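Local coordinates for glutathione S-transferase (Ceriporiopsis subvermispora, PDB 6J3E), which probably catalyses the attack of the glutathione thiol on electrophilic substrates, as a serine-type fungal glutathione S-transferase, at residues D47-C52 and P67-P72; E58-R63 and T82-A87; Y8-N13 and V43-I48; S21-K26 and V212-W217; M131-N136 and V158-W163. All coordinates share one frame; numbering follows the deposited sequence.

Contact 1 (D47-C52 and P67-P72). With EDO (1,2-ethanediol), chain C; EDO (1,2-ethanediol), chain D.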
# COMPACT_ATOMS: atom_id res chain seq x y z
N ASP A 47 -19.94 24.11 5.57
CA ASP A 47 -20.55 23.84 6.87
C ASP A 47 -20.01 22.59 7.52
O ASP A 47 -20.42 22.27 8.65
CB ASP A 47 -22.07 23.69 6.75
CG ASP A 47 -22.71 24.77 5.90
OD1 ASP A 47 -22.23 25.93 5.92
OD2 ASP A 47 -23.70 24.46 5.20
N ILE A 48 -19.11 21.86 6.86
CA ILE A 48 -18.73 20.54 7.36
C ILE A 48 -18.10 20.66 8.74
O ILE A 48 -18.48 19.96 9.68
CB ILE A 48 -17.79 19.84 6.36
CG1 ILE A 48 -18.58 19.38 5.13
CG2 ILE A 48 -17.12 18.66 6.99
CD1 ILE A 48 -17.71 18.80 4.02
N ALA A 49 -17.13 21.56 8.88
CA ALA A 49 -16.51 21.80 10.17
C ALA A 49 -17.56 22.13 11.22
O ALA A 49 -17.64 21.49 12.29
CB ALA A 49 -15.48 22.92 10.04
N SER A 50 -18.44 23.08 10.89
CA SER A 50 -19.45 23.54 11.83
C SER A 50 -20.37 22.41 12.28
O SER A 50 -20.71 22.31 13.46
CB SER A 50 -20.26 24.66 11.19
OG SER A 50 -21.06 25.30 12.15
N VAL A 51 -20.77 21.54 11.36
CA VAL A 51 -21.64 20.44 11.75
C VAL A 51 -20.88 19.42 12.58
O VAL A 51 -21.43 18.81 13.50
CB VAL A 51 -22.26 19.80 10.50
CG1 VAL A 51 -22.76 18.38 10.82
CG2 VAL A 51 -23.38 20.66 9.94
N CYS A 52 -19.60 19.20 12.27
CA CYS A 52 -18.85 18.21 13.02
C CYS A 52 -18.72 18.61 14.48
O CYS A 52 -18.80 17.77 15.38
CB CYS A 52 -17.46 18.01 12.43
SG CYS A 52 -17.42 17.10 10.88
N PRO A 67 -7.61 21.36 13.56
CA PRO A 67 -8.26 20.12 13.12
C PRO A 67 -8.99 20.30 11.79
O PRO A 67 -9.65 21.31 11.56
CB PRO A 67 -9.24 19.81 14.26
CG PRO A 67 -9.44 21.11 14.96
CD PRO A 67 -8.11 21.80 14.87
N TYR A 68 -8.89 19.28 10.94
CA TYR A 68 -9.51 19.27 9.61
C TYR A 68 -10.66 18.27 9.61
O TYR A 68 -10.45 17.08 9.85
CB TYR A 68 -8.47 18.91 8.54
CG TYR A 68 -8.89 19.08 7.09
CD1 TYR A 68 -8.82 20.32 6.46
CD2 TYR A 68 -9.29 17.97 6.32
CE1 TYR A 68 -9.18 20.48 5.13
CE2 TYR A 68 -9.64 18.12 4.98
CZ TYR A 68 -9.59 19.38 4.40
OH TYR A 68 -9.93 19.54 3.08
N TYR A 69 -11.86 18.76 9.34
CA TYR A 69 -13.05 17.92 9.38
C TYR A 69 -13.50 17.56 7.97
O TYR A 69 -13.53 18.41 7.08
CB TYR A 69 -14.17 18.64 10.13
CG TYR A 69 -13.90 18.86 11.60
CD1 TYR A 69 -14.17 17.87 12.54
CD2 TYR A 69 -13.38 20.06 12.07
CE1 TYR A 69 -13.95 18.07 13.88
CE2 TYR A 69 -13.13 20.26 13.41
CZ TYR A 69 -13.43 19.27 14.31
OH TYR A 69 -13.20 19.47 15.66
N THR A 70 -13.86 16.29 7.79
CA THR A 70 -14.33 15.75 6.52
C THR A 70 -15.54 14.86 6.74
O THR A 70 -15.79 14.36 7.84
CB THR A 70 -13.25 14.91 5.81
OG1 THR A 70 -12.79 13.88 6.71
CG2 THR A 70 -12.09 15.78 5.37
N LEU A 71 -16.27 14.64 5.66
CA LEU A 71 -17.29 13.61 5.62
C LEU A 71 -16.72 12.44 4.83
O LEU A 71 -15.76 12.61 4.08
CB LEU A 71 -18.57 14.15 4.99
CG LEU A 71 -19.09 15.36 5.77
CD1 LEU A 71 -20.46 15.78 5.25
CD2 LEU A 71 -19.12 15.00 7.27
N PRO A 72 -17.29 11.23 4.99
CA PRO A 72 -18.48 10.83 5.76
C PRO A 72 -18.32 10.91 7.28
O PRO A 72 -17.22 10.74 7.80
CB PRO A 72 -18.68 9.38 5.34
CG PRO A 72 -17.30 8.90 5.02
CD PRO A 72 -16.65 10.07 4.34
C1 EDO C . -12.49 21.82 6.46
O1 EDO C . -13.76 21.16 6.63
C2 EDO C . -12.09 22.50 7.77
O2 EDO C . -12.37 21.62 8.87
C1 EDO D . -12.85 10.39 5.20
O1 EDO D . -12.28 11.44 4.40
C2 EDO D . -12.32 9.05 4.71
O2 EDO D . -13.15 8.57 3.65

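Contact 2 (E58-R63 and T82-A87). With EDO (1,2-ethanediol), chain D.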
# COMPACT_ATOMS: atom_id res chain seq x y z
N GLU A 58 -14.87 13.39 15.32
CA GLU A 58 -13.42 13.53 15.26
C GLU A 58 -13.01 14.12 13.92
O GLU A 58 -13.56 13.75 12.89
CB GLU A 58 -12.73 12.18 15.45
CG GLU A 58 -13.02 11.50 16.77
CD GLU A 58 -12.22 12.09 17.92
OE1 GLU A 58 -11.18 12.75 17.63
OE2 GLU A 58 -12.61 11.89 19.10
N PRO A 59 -12.05 15.04 13.90
CA PRO A 59 -11.39 15.41 12.64
C PRO A 59 -10.60 14.23 12.10
O PRO A 59 -10.14 13.38 12.85
CB PRO A 59 -10.46 16.55 13.06
CG PRO A 59 -10.15 16.24 14.51
CD PRO A 59 -11.41 15.66 15.08
N THR A 60 -10.40 14.20 10.78
CA THR A 60 -9.65 13.10 10.18
C THR A 60 -8.17 13.39 10.00
O THR A 60 -7.42 12.49 9.60
CB THR A 60 -10.25 12.73 8.83
OG1 THR A 60 -10.32 13.89 7.99
CG2 THR A 60 -11.64 12.16 9.04
N SER A 61 -7.73 14.62 10.26
CA SER A 61 -6.31 14.94 10.34
C SER A 61 -6.13 16.23 11.12
O SER A 61 -7.08 17.00 11.31
CB SER A 61 -5.67 15.05 8.95
OG SER A 61 -6.42 15.95 8.16
N ILE A 62 -4.91 16.46 11.58
CA ILE A 62 -4.55 17.67 12.30
C ILE A 62 -3.29 18.23 11.67
O ILE A 62 -2.26 17.55 11.62
CB ILE A 62 -4.34 17.41 13.80
CG1 ILE A 62 -5.67 17.04 14.46
CG2 ILE A 62 -3.78 18.65 14.48
CD1 ILE A 62 -5.52 16.36 15.77
N ARG A 63 -3.36 19.46 11.17
CA ARG A 63 -2.22 20.15 10.60
C ARG A 63 -2.00 21.42 11.42
O ARG A 63 -2.83 21.72 12.30
CB ARG A 63 -2.47 20.46 9.12
CG ARG A 63 -3.64 21.39 8.86
CD ARG A 63 -4.94 20.63 8.69
NE ARG A 63 -4.96 19.78 7.51
CZ ARG A 63 -5.26 20.20 6.28
NH1 ARG A 63 -5.54 21.48 6.08
NH2 ARG A 63 -5.27 19.34 5.26
N THR A 82 -20.20 8.96 17.67
CA THR A 82 -20.04 9.57 16.36
C THR A 82 -18.70 9.13 15.81
O THR A 82 -17.68 9.25 16.49
CB THR A 82 -20.13 11.09 16.44
OG1 THR A 82 -21.48 11.45 16.76
CG2 THR A 82 -19.75 11.74 15.12
N ILE A 83 -18.71 8.59 14.59
CA ILE A 83 -17.50 8.08 13.95
C ILE A 83 -17.28 8.82 12.63
O ILE A 83 -18.22 9.06 11.87
CB ILE A 83 -17.58 6.56 13.71
CG1 ILE A 83 -18.01 5.85 14.99
CG2 ILE A 83 -16.24 6.03 13.25
CD1 ILE A 83 -19.49 5.55 15.06
N SER A 84 -16.02 9.17 12.38
CA SER A 84 -15.63 9.81 11.13
C SER A 84 -14.52 9.00 10.48
O SER A 84 -13.85 8.19 11.13
CB SER A 84 -15.17 11.24 11.36
OG SER A 84 -13.98 11.27 12.13
N ASP A 85 -14.32 9.25 9.18
CA ASP A 85 -13.39 8.52 8.30
C ASP A 85 -14.00 7.17 7.96
O ASP A 85 -14.28 6.36 8.85
CB ASP A 85 -11.99 8.36 8.93
CG ASP A 85 -10.99 7.72 7.96
OD1 ASP A 85 -11.13 6.52 7.67
OD2 ASP A 85 -10.06 8.42 7.49
N SER A 86 -14.18 6.92 6.66
CA SER A 86 -14.93 5.74 6.21
C SER A 86 -14.29 4.44 6.68
O SER A 86 -15.02 3.46 6.93
CB SER A 86 -15.07 5.74 4.69
OG SER A 86 -13.88 6.16 4.05
N ALA A 87 -12.96 4.38 6.79
CA ALA A 87 -12.33 3.16 7.28
C ALA A 87 -12.69 2.92 8.74
O ALA A 87 -12.89 1.77 9.15
CB ALA A 87 -10.81 3.21 7.10
C1 EDO D . -12.85 10.39 5.20
O1 EDO D . -12.28 11.44 4.40
C2 EDO D . -12.32 9.05 4.71
O2 EDO D . -13.15 8.57 3.65

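Contact 3 (Y8-N13 and V43-I48)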
# COMPACT_ATOMS: atom_id res chain seq x y z
N TYR A 8 -24.05 11.61 7.35
CA TYR A 8 -23.82 12.94 6.81
C TYR A 8 -23.04 12.85 5.51
O TYR A 8 -22.01 12.16 5.43
CB TYR A 8 -23.11 13.83 7.83
CG TYR A 8 -23.93 13.99 9.10
CD1 TYR A 8 -23.97 12.98 10.07
CD2 TYR A 8 -24.69 15.13 9.32
CE1 TYR A 8 -24.75 13.12 11.23
CE2 TYR A 8 -25.46 15.28 10.48
CZ TYR A 8 -25.48 14.27 11.43
OH TYR A 8 -26.24 14.42 12.56
N ASP A 9 -23.54 13.55 4.49
CA ASP A 9 -23.09 13.41 3.12
C ASP A 9 -23.14 14.79 2.47
O ASP A 9 -23.82 15.69 2.97
CB ASP A 9 -23.97 12.38 2.37
CG ASP A 9 -23.34 11.84 1.09
OD1 ASP A 9 -22.27 12.32 0.66
OD2 ASP A 9 -23.96 10.94 0.50
N ILE A 10 -22.41 14.94 1.38
CA ILE A 10 -22.28 16.20 0.65
C ILE A 10 -23.15 16.11 -0.60
O ILE A 10 -22.90 15.25 -1.45
CB ILE A 10 -20.82 16.47 0.25
CG1 ILE A 10 -19.91 16.57 1.48
CG2 ILE A 10 -20.70 17.71 -0.62
CD1 ILE A 10 -18.42 16.55 1.13
N PRO A 11 -24.14 16.99 -0.76
CA PRO A 11 -24.99 16.91 -1.96
C PRO A 11 -24.25 17.39 -3.20
O PRO A 11 -23.36 18.24 -3.14
CB PRO A 11 -26.15 17.85 -1.62
CG PRO A 11 -25.48 18.92 -0.79
CD PRO A 11 -24.43 18.19 0.04
N GLY A 12 -24.65 16.84 -4.35
CA GLY A 12 -24.10 17.26 -5.62
C GLY A 12 -25.15 17.10 -6.70
O GLY A 12 -26.21 16.51 -6.48
N ASN A 13 -24.84 17.61 -7.89
CA ASN A 13 -25.82 17.65 -8.96
C ASN A 13 -25.56 16.65 -10.07
O ASN A 13 -26.34 16.60 -11.03
CB ASN A 13 -25.92 19.08 -9.51
CG ASN A 13 -26.68 19.99 -8.58
OD1 ASN A 13 -27.91 20.01 -8.59
ND2 ASN A 13 -25.96 20.70 -7.72
N VAL A 43 -24.93 18.02 3.82
CA VAL A 43 -24.13 19.10 4.39
C VAL A 43 -23.25 19.71 3.31
O VAL A 43 -22.50 18.99 2.63
CB VAL A 43 -23.29 18.61 5.58
CG1 VAL A 43 -22.36 19.72 6.07
CG2 VAL A 43 -24.21 18.13 6.71
N GLU A 44 -23.32 21.03 3.16
CA GLU A 44 -22.47 21.70 2.19
C GLU A 44 -21.04 21.74 2.70
O GLU A 44 -20.78 21.76 3.91
CB GLU A 44 -22.97 23.12 1.92
CG GLU A 44 -24.36 23.20 1.28
CD GLU A 44 -24.40 22.67 -0.15
OE1 GLU A 44 -23.33 22.58 -0.80
OE2 GLU A 44 -25.51 22.34 -0.63
N TYR A 45 -20.10 21.74 1.75
CA TYR A 45 -18.67 21.78 2.07
C TYR A 45 -18.31 22.81 3.13
O TYR A 45 -17.62 22.44 4.10
CB TYR A 45 -17.87 22.03 0.78
CG TYR A 45 -17.14 20.81 0.28
CD1 TYR A 45 -16.03 20.31 0.96
CD2 TYR A 45 -17.58 20.13 -0.85
CE1 TYR A 45 -15.36 19.18 0.51
CE2 TYR A 45 -16.92 18.99 -1.30
CZ TYR A 45 -15.80 18.53 -0.62
OH TYR A 45 -15.14 17.40 -1.06
N PRO A 46 -18.74 24.07 3.05
CA PRO A 46 -18.26 25.06 4.03
C PRO A 46 -18.87 24.88 5.43
O PRO A 46 -18.33 25.46 6.39
CB PRO A 46 -18.66 26.40 3.40
CG PRO A 46 -19.81 26.07 2.50
CD PRO A 46 -19.62 24.67 2.02
N ASP A 47 -19.94 24.11 5.57
CA ASP A 47 -20.55 23.84 6.87
C ASP A 47 -20.01 22.59 7.52
O ASP A 47 -20.42 22.27 8.65
CB ASP A 47 -22.07 23.69 6.75
CG ASP A 47 -22.71 24.77 5.90
OD1 ASP A 47 -22.23 25.93 5.92
OD2 ASP A 47 -23.70 24.46 5.20
N ILE A 48 -19.11 21.86 6.86
CA ILE A 48 -18.73 20.54 7.36
C ILE A 48 -18.10 20.66 8.74
O ILE A 48 -18.48 19.96 9.68
CB ILE A 48 -17.79 19.84 6.36
CG1 ILE A 48 -18.58 19.38 5.13
CG2 ILE A 48 -17.12 18.66 6.99
CD1 ILE A 48 -17.71 18.80 4.02
O HOH W 1 -22.88 21.00 -3.02

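Contact 4 (S21-K26 and V212-W217). With EDO (1,2-ethanediol), chain D.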
# COMPACT_ATOMS: atom_id res chain seq x y z
N SER A 21 -19.87 11.72 -3.67
CA SER A 21 -18.53 11.77 -3.09
C SER A 21 -17.87 10.39 -3.10
O SER A 21 -18.54 9.38 -2.84
CB SER A 21 -18.58 12.31 -1.66
OG SER A 21 -17.41 11.98 -0.95
N PRO A 22 -16.57 10.32 -3.35
CA PRO A 22 -15.90 9.02 -3.22
C PRO A 22 -15.80 8.58 -1.78
O PRO A 22 -16.04 7.40 -1.47
CB PRO A 22 -14.53 9.27 -3.87
CG PRO A 22 -14.29 10.72 -3.71
CD PRO A 22 -15.64 11.38 -3.77
N ASN A 23 -15.46 9.50 -0.88
CA ASN A 23 -15.31 9.15 0.53
C ASN A 23 -16.63 8.72 1.14
O ASN A 23 -16.69 7.74 1.90
CB ASN A 23 -14.71 10.32 1.31
CG ASN A 23 -13.42 10.81 0.69
OD1 ASN A 23 -13.43 11.74 -0.11
ND2 ASN A 23 -12.32 10.18 1.05
N THR A 24 -17.72 9.44 0.84
CA THR A 24 -18.98 9.06 1.47
C THR A 24 -19.60 7.83 0.82
O THR A 24 -20.32 7.08 1.49
CB THR A 24 -19.98 10.22 1.45
OG1 THR A 24 -20.37 10.50 0.10
CG2 THR A 24 -19.35 11.48 2.07
N TRP A 25 -19.35 7.58 -0.46
CA TRP A 25 -19.92 6.38 -1.05
C TRP A 25 -19.30 5.13 -0.45
O TRP A 25 -19.98 4.10 -0.34
CB TRP A 25 -19.73 6.38 -2.55
CG TRP A 25 -20.94 6.80 -3.29
CD1 TRP A 25 -21.14 7.99 -3.94
CD2 TRP A 25 -22.14 6.04 -3.49
NE1 TRP A 25 -22.38 8.02 -4.52
CE2 TRP A 25 -23.02 6.83 -4.27
CE3 TRP A 25 -22.55 4.77 -3.08
CZ2 TRP A 25 -24.28 6.39 -4.64
CZ3 TRP A 25 -23.82 4.33 -3.46
CH2 TRP A 25 -24.67 5.14 -4.23
N LYS A 26 -18.03 5.20 -0.05
CA LYS A 26 -17.45 4.08 0.69
C LYS A 26 -18.35 3.74 1.87
O LYS A 26 -18.72 2.58 2.06
CB LYS A 26 -16.03 4.42 1.15
CG LYS A 26 -15.00 4.47 0.03
CD LYS A 26 -13.57 4.60 0.58
CE LYS A 26 -13.12 6.03 0.58
NZ LYS A 26 -12.07 6.35 1.56
N VAL A 212 -14.96 0.49 -5.36
CA VAL A 212 -16.19 0.92 -6.02
C VAL A 212 -16.60 2.30 -5.52
O VAL A 212 -17.26 3.05 -6.24
CB VAL A 212 -17.31 -0.13 -5.82
CG1 VAL A 212 -16.96 -1.41 -6.58
CG2 VAL A 212 -17.51 -0.41 -4.36
N GLY A 213 -16.21 2.65 -4.29
CA GLY A 213 -16.43 4.02 -3.84
C GLY A 213 -15.83 5.03 -4.80
O GLY A 213 -16.50 5.95 -5.27
N TRP A 214 -14.55 4.86 -5.11
CA TRP A 214 -13.89 5.86 -5.94
C TRP A 214 -14.30 5.71 -7.39
O TRP A 214 -14.40 6.71 -8.10
CB TRP A 214 -12.37 5.77 -5.75
CG TRP A 214 -11.94 6.25 -4.40
CD1 TRP A 214 -11.97 5.53 -3.23
CD2 TRP A 214 -11.45 7.55 -4.06
NE1 TRP A 214 -11.52 6.31 -2.18
CE2 TRP A 214 -11.20 7.55 -2.66
CE3 TRP A 214 -11.20 8.72 -4.79
CZ2 TRP A 214 -10.71 8.68 -1.98
CZ3 TRP A 214 -10.72 9.83 -4.12
CH2 TRP A 214 -10.48 9.81 -2.73
N VAL A 215 -14.59 4.48 -7.84
CA VAL A 215 -14.96 4.29 -9.24
C VAL A 215 -16.34 4.86 -9.51
O VAL A 215 -16.56 5.50 -10.54
CB VAL A 215 -14.86 2.81 -9.64
CG1 VAL A 215 -15.44 2.58 -11.03
CG2 VAL A 215 -13.43 2.38 -9.62
N ILE A 216 -17.28 4.68 -8.58
CA ILE A 216 -18.62 5.22 -8.79
C ILE A 216 -18.58 6.75 -8.82
O ILE A 216 -19.38 7.39 -9.52
CB ILE A 216 -19.62 4.68 -7.74
CG1 ILE A 216 -21.04 4.75 -8.29
CG2 ILE A 216 -19.58 5.47 -6.43
CD1 ILE A 216 -21.20 4.01 -9.58
N TRP A 217 -17.63 7.34 -8.09
CA TRP A 217 -17.39 8.78 -8.17
C TRP A 217 -17.01 9.18 -9.59
O TRP A 217 -17.53 10.16 -10.14
CB TRP A 217 -16.28 9.17 -7.18
CG TRP A 217 -15.80 10.60 -7.21
CD1 TRP A 217 -16.57 11.73 -7.32
CD2 TRP A 217 -14.44 11.04 -7.12
NE1 TRP A 217 -15.77 12.84 -7.28
CE2 TRP A 217 -14.46 12.45 -7.16
CE3 TRP A 217 -13.21 10.38 -6.99
CZ2 TRP A 217 -13.30 13.21 -7.08
CZ3 TRP A 217 -12.06 11.14 -6.93
CH2 TRP A 217 -12.11 12.54 -6.96
C1 EDO D . -12.85 10.39 5.20
O1 EDO D . -12.28 11.44 4.40
C2 EDO D . -12.32 9.05 4.71
O2 EDO D . -13.15 8.57 3.65

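Contact 5 (M131-N136 and V158-W163). With EDO (1,2-ethanediol), chain F.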
# COMPACT_ATOMS: atom_id res chain seq x y z
N MET A 131 -10.48 14.82 -11.61
CA MET A 131 -11.74 14.62 -10.91
C MET A 131 -12.13 15.79 -10.01
O MET A 131 -13.31 16.10 -9.89
CB MET A 131 -11.67 13.32 -10.10
CG MET A 131 -11.70 12.05 -10.95
SD MET A 131 -13.11 12.01 -12.08
CE MET A 131 -14.50 12.25 -10.94
N LEU A 132 -11.17 16.46 -9.37
CA LEU A 132 -11.54 17.59 -8.52
C LEU A 132 -12.18 18.73 -9.31
O LEU A 132 -13.21 19.26 -8.85
CB LEU A 132 -10.33 18.07 -7.72
CG LEU A 132 -9.69 17.08 -6.75
CD1 LEU A 132 -8.81 17.78 -5.73
CD2 LEU A 132 -10.73 16.22 -6.07
N PRO A 133 -11.65 19.15 -10.46
CA PRO A 133 -12.39 20.15 -11.25
C PRO A 133 -13.76 19.64 -11.68
O PRO A 133 -14.74 20.38 -11.62
CB PRO A 133 -11.48 20.39 -12.46
CG PRO A 133 -10.13 19.98 -12.00
CD PRO A 133 -10.36 18.83 -11.08
N ALA A 134 -13.84 18.39 -12.12
CA ALA A 134 -15.14 17.84 -12.47
C ALA A 134 -16.11 17.91 -11.30
O ALA A 134 -17.28 18.26 -11.48
CB ALA A 134 -14.98 16.40 -12.95
N THR A 135 -15.66 17.59 -10.07
CA THR A 135 -16.66 17.63 -9.01
C THR A 135 -16.99 19.05 -8.59
O THR A 135 -18.07 19.27 -8.03
CB THR A 135 -16.24 16.83 -7.77
OG1 THR A 135 -15.53 17.66 -6.84
CG2 THR A 135 -15.41 15.68 -8.14
N ASN A 136 -16.11 20.00 -8.88
CA ASN A 136 -16.44 21.39 -8.58
C ASN A 136 -17.60 21.87 -9.44
O ASN A 136 -18.54 22.50 -8.94
CB ASN A 136 -15.22 22.28 -8.77
CG ASN A 136 -15.51 23.73 -8.45
OD1 ASN A 136 -15.61 24.09 -7.28
ND2 ASN A 136 -15.65 24.57 -9.48
N VAL A 158 -3.17 27.85 -9.54
CA VAL A 158 -3.61 27.52 -10.89
C VAL A 158 -5.09 27.15 -10.88
O VAL A 158 -5.55 26.34 -10.06
CB VAL A 158 -2.74 26.41 -11.49
CG1 VAL A 158 -2.55 25.28 -10.52
CG2 VAL A 158 -3.35 25.91 -12.78
N LYS A 159 -5.87 27.78 -11.75
CA LYS A 159 -7.31 27.59 -11.71
C LYS A 159 -7.71 26.20 -12.19
O LYS A 159 -6.98 25.51 -12.90
CB LYS A 159 -8.00 28.66 -12.54
CG LYS A 159 -7.59 30.05 -12.11
CD LYS A 159 -8.20 31.11 -13.01
CE LYS A 159 -7.45 31.18 -14.34
NZ LYS A 159 -7.32 32.58 -14.83
N LEU A 160 -8.92 25.80 -11.78
CA LEU A 160 -9.33 24.42 -11.99
C LEU A 160 -9.31 24.05 -13.46
O LEU A 160 -8.92 22.94 -13.82
CB LEU A 160 -10.73 24.21 -11.40
CG LEU A 160 -10.80 24.16 -9.88
CD1 LEU A 160 -12.19 23.75 -9.47
CD2 LEU A 160 -9.79 23.17 -9.32
N GLU A 161 -9.71 24.99 -14.33
CA GLU A 161 -9.88 24.67 -15.75
C GLU A 161 -8.55 24.43 -16.46
O GLU A 161 -8.55 23.85 -17.55
CB GLU A 161 -10.67 25.78 -16.43
CG GLU A 161 -12.14 25.87 -15.99
CD GLU A 161 -12.36 26.42 -14.56
OE1 GLU A 161 -13.39 26.08 -13.94
OE2 GLU A 161 -11.50 27.19 -14.06
N ASP A 162 -7.43 24.83 -15.87
CA ASP A 162 -6.10 24.60 -16.41
C ASP A 162 -5.40 23.36 -15.82
O ASP A 162 -4.25 23.08 -16.18
CB ASP A 162 -5.22 25.85 -16.19
CG ASP A 162 -5.82 27.11 -16.80
OD1 ASP A 162 -6.35 27.05 -17.93
OD2 ASP A 162 -5.77 28.18 -16.14
N TRP A 163 -6.04 22.64 -14.90
CA TRP A 163 -5.38 21.51 -14.25
C TRP A 163 -5.09 20.39 -15.25
O TRP A 163 -3.95 19.93 -15.37
CB TRP A 163 -6.25 20.98 -13.11
CG TRP A 163 -6.19 21.77 -11.86
CD1 TRP A 163 -5.81 23.08 -11.72
CD2 TRP A 163 -6.52 21.30 -10.54
NE1 TRP A 163 -5.90 23.46 -10.39
CE2 TRP A 163 -6.32 22.39 -9.65
CE3 TRP A 163 -6.96 20.08 -10.03
CZ2 TRP A 163 -6.55 22.27 -8.28
CZ3 TRP A 163 -7.19 19.97 -8.67
CH2 TRP A 163 -6.99 21.06 -7.81
C1 EDO F . -10.02 19.90 -15.74
O1 EDO F . -8.97 20.86 -16.00
C2 EDO F . -11.08 19.96 -16.84
O2 EDO F . -11.72 21.24 -16.86

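Contact 1 (D47-C52 and P67-P72)
The Y69 ring has the backbone oxygen of A49 over one face, an ethanediol hydroxyl near its plane at the edge, and C52 coming in obliquely. C52 CB lies 3.3 Å from Y69 CD1, and the sulfur SG stands 4.7 Å from the ring centroid, 57° off the normal, an oblique sulfur-aromatic contact. The phenol oxygen is hydrogen-bonded to K53, one residue further along the same helix. Over a face of the Y68 ring sits C1 of the same ethanediol, whose O2 accepts a nearly straight bond from Y69 N (2.9 Å, 171°) and whose O1 donates to Y69 O. One turn before C52, I48 and L71 meet tip to tip, I48 CG2 being 4.0 Å from L71 CG. The cis peptide bond before P72 follows directly. In the thioredoxin-like domain of glutathione transferases, a cis-proline loop of this kind borders the glutathione site; Y68 and L71 both bind glutathione in this enzyme, though this chain is apo.

Contact 2 (E58-R63 and T82-A87)
D85 adopts a positive phi (76°) although it is not a glycine, in the sharp turn where strand 81-84 gives way to helix 86-96. This is the edge of the thioredoxin-like sheet, and the turn delivers S86, a glutathione-binding residue, to the first turn of that helix. D85 is its N-cap: with CG anti to the backbone N, OD1 accepts from A87 N at 3.0 Å through its anti lone pair, though the bond is bent to 133°. S86 OG lies 2.5 Å from O2 of an ethanediol and is also hydrogen-bonded to Y206. Toward the loop before strand 61-63 the contact is small and partly exposed. T60 turns its methyl CG2 to D85 CB at 3.8 Å, the two side chains crossing obliquely, while the T60 hydroxyl bonds to T70. One polar link joins the two segments. S84 places OG between its own N and carbonyl carbon, and from there the hydroxyl donates to E58 O at 2.6 Å, approaching from 37° above the carbonyl plane rather than along a lone pair.

Contact 3 (Y8-N13 and V43-I48)
I10 and V43 form the close-packed part, while the E44 side takes in a water. The segments belong to the thioredoxin-like domain: Y8-N13 runs out of strand 5-9, and V43-I48 follows the neighbouring parallel strand 38-42. Their pairing persists just past the strand end, where V43 N donates to D9 O at 2.7 Å, nearly along the C=O axis, and V43 O returns a CA-H...O contact to I10 CA at 3.4 Å. The D9 side chain leaves its backbone away from V43-I48; OD1 accepts from I10 N, and OD2 forms a salt bridge with R28. On the dense side, I10 extends its CD1 over one face of the Y45 ring, 3.9 Å from the centroid and 19° off the normal, a CH-pi contact. The same methyl meets I48 CD1 at 3.7 Å, the two side chains crossing at about a right angle. V43 CG2 reaches the edge of the Y8 ring. On the polar side, E44 bends back at chi2 (-68°) so that its carboxylate, bonded also to S143 and N140, lies across P11. There OE2 is 3.4 Å from P11 CG, and a water donates both to E44 OE1 and to P11 O, at 2.8 Å each.

Contact 4 (S21-K26 and V212-W217)
CH-pi contacts dominate, and P22 makes two of them in the first turn of helix 22-34. Its CB sits over the six-membered ring of W214, 3.6 Å from the centroid, while its CD stands above the five-membered ring of W217 at 3.5 Å, only 8° off the normal. A third such contact places I216 CG2 over the five-membered ring of W25, 3.8 Å from its centroid. Close packing comes next: the axes of the short helical segments 22-26 and 212-217 come within 7.6 Å, their N-to-C directions 133° apart. G213 has no side chain, and K26 CG packs 4.2 Å from its CA, while K26 CE meets the W214 indole obliquely, 3.2 Å from NE1. This is the interface between the thioredoxin-like and all-helical domains of the glutathione transferase fold. Polar interactions form a third group. S21 caps helix 22-34, OG accepting from T24 N at 172°. K26 NZ, also bonded to S86, and N23 ND2, both from glutathione-binding residues, donate to one ethanediol oxygen, each at 3.2 Å.

Contact 5 (M131-N136 and V158-W163)
P133 is central to the first shell, its ring pressing toward L160 and W163. P133 CG lies 3.7 Å from W163 CE3, approaching the indole obliquely, and P133 CB is 4.0 Å from L160 CB. On one side L132 CB meets W163 CZ3 at 3.8 Å; on the other, L160 CD1 abuts N136 CB at 3.4 Å, the two side chains crossing at about a right angle. Further out, the loop also packs on its own tryptophan: L160 CD2 lies over one face of the W163 ring, and W163 NE1 donates to V158 O at 2.9 Å, the acceptor close to the ring plane but the N-H arriving 52° above the carbonyl plane. With CG anti to its backbone N, N136 also sets CG against L160 CD1, and its ND2 is bonded to E144. An ethanediol O1 donates to L160 O. In the all-helical domain the contact joins the kinked C-terminal end of helix 109-136 to the loop between helices 141-153 and 169-189, while M131 and T135 pack against W217 of helix 206-222.

In the fold
Contacts 1, 2 and 4 converge on the glutathione site, and one ethanediol touches all three. Contacts 1 and 2, with centres about 9 Å apart, are joined by the antiparallel pair of strands 61-63 and 66-68 and by T70 OG1 to T60 OG1 at 2.8 Å. Contact 2 meets contact 4 through K26 NZ and S86 OG, 3.1 Å apart. Contact 3 adjoins contacts 1 and 4: L71 CD1 packs 3.9 Å from I10 CG1, and D9 OD1 reaches T24 OG1 at 2.7 Å. Contact 5 lies about 18 Å from contact 4, centre to centre, yet the two touch at helix 206-222. L132 also brings contact 5 near R151, a glutathione-binding residue.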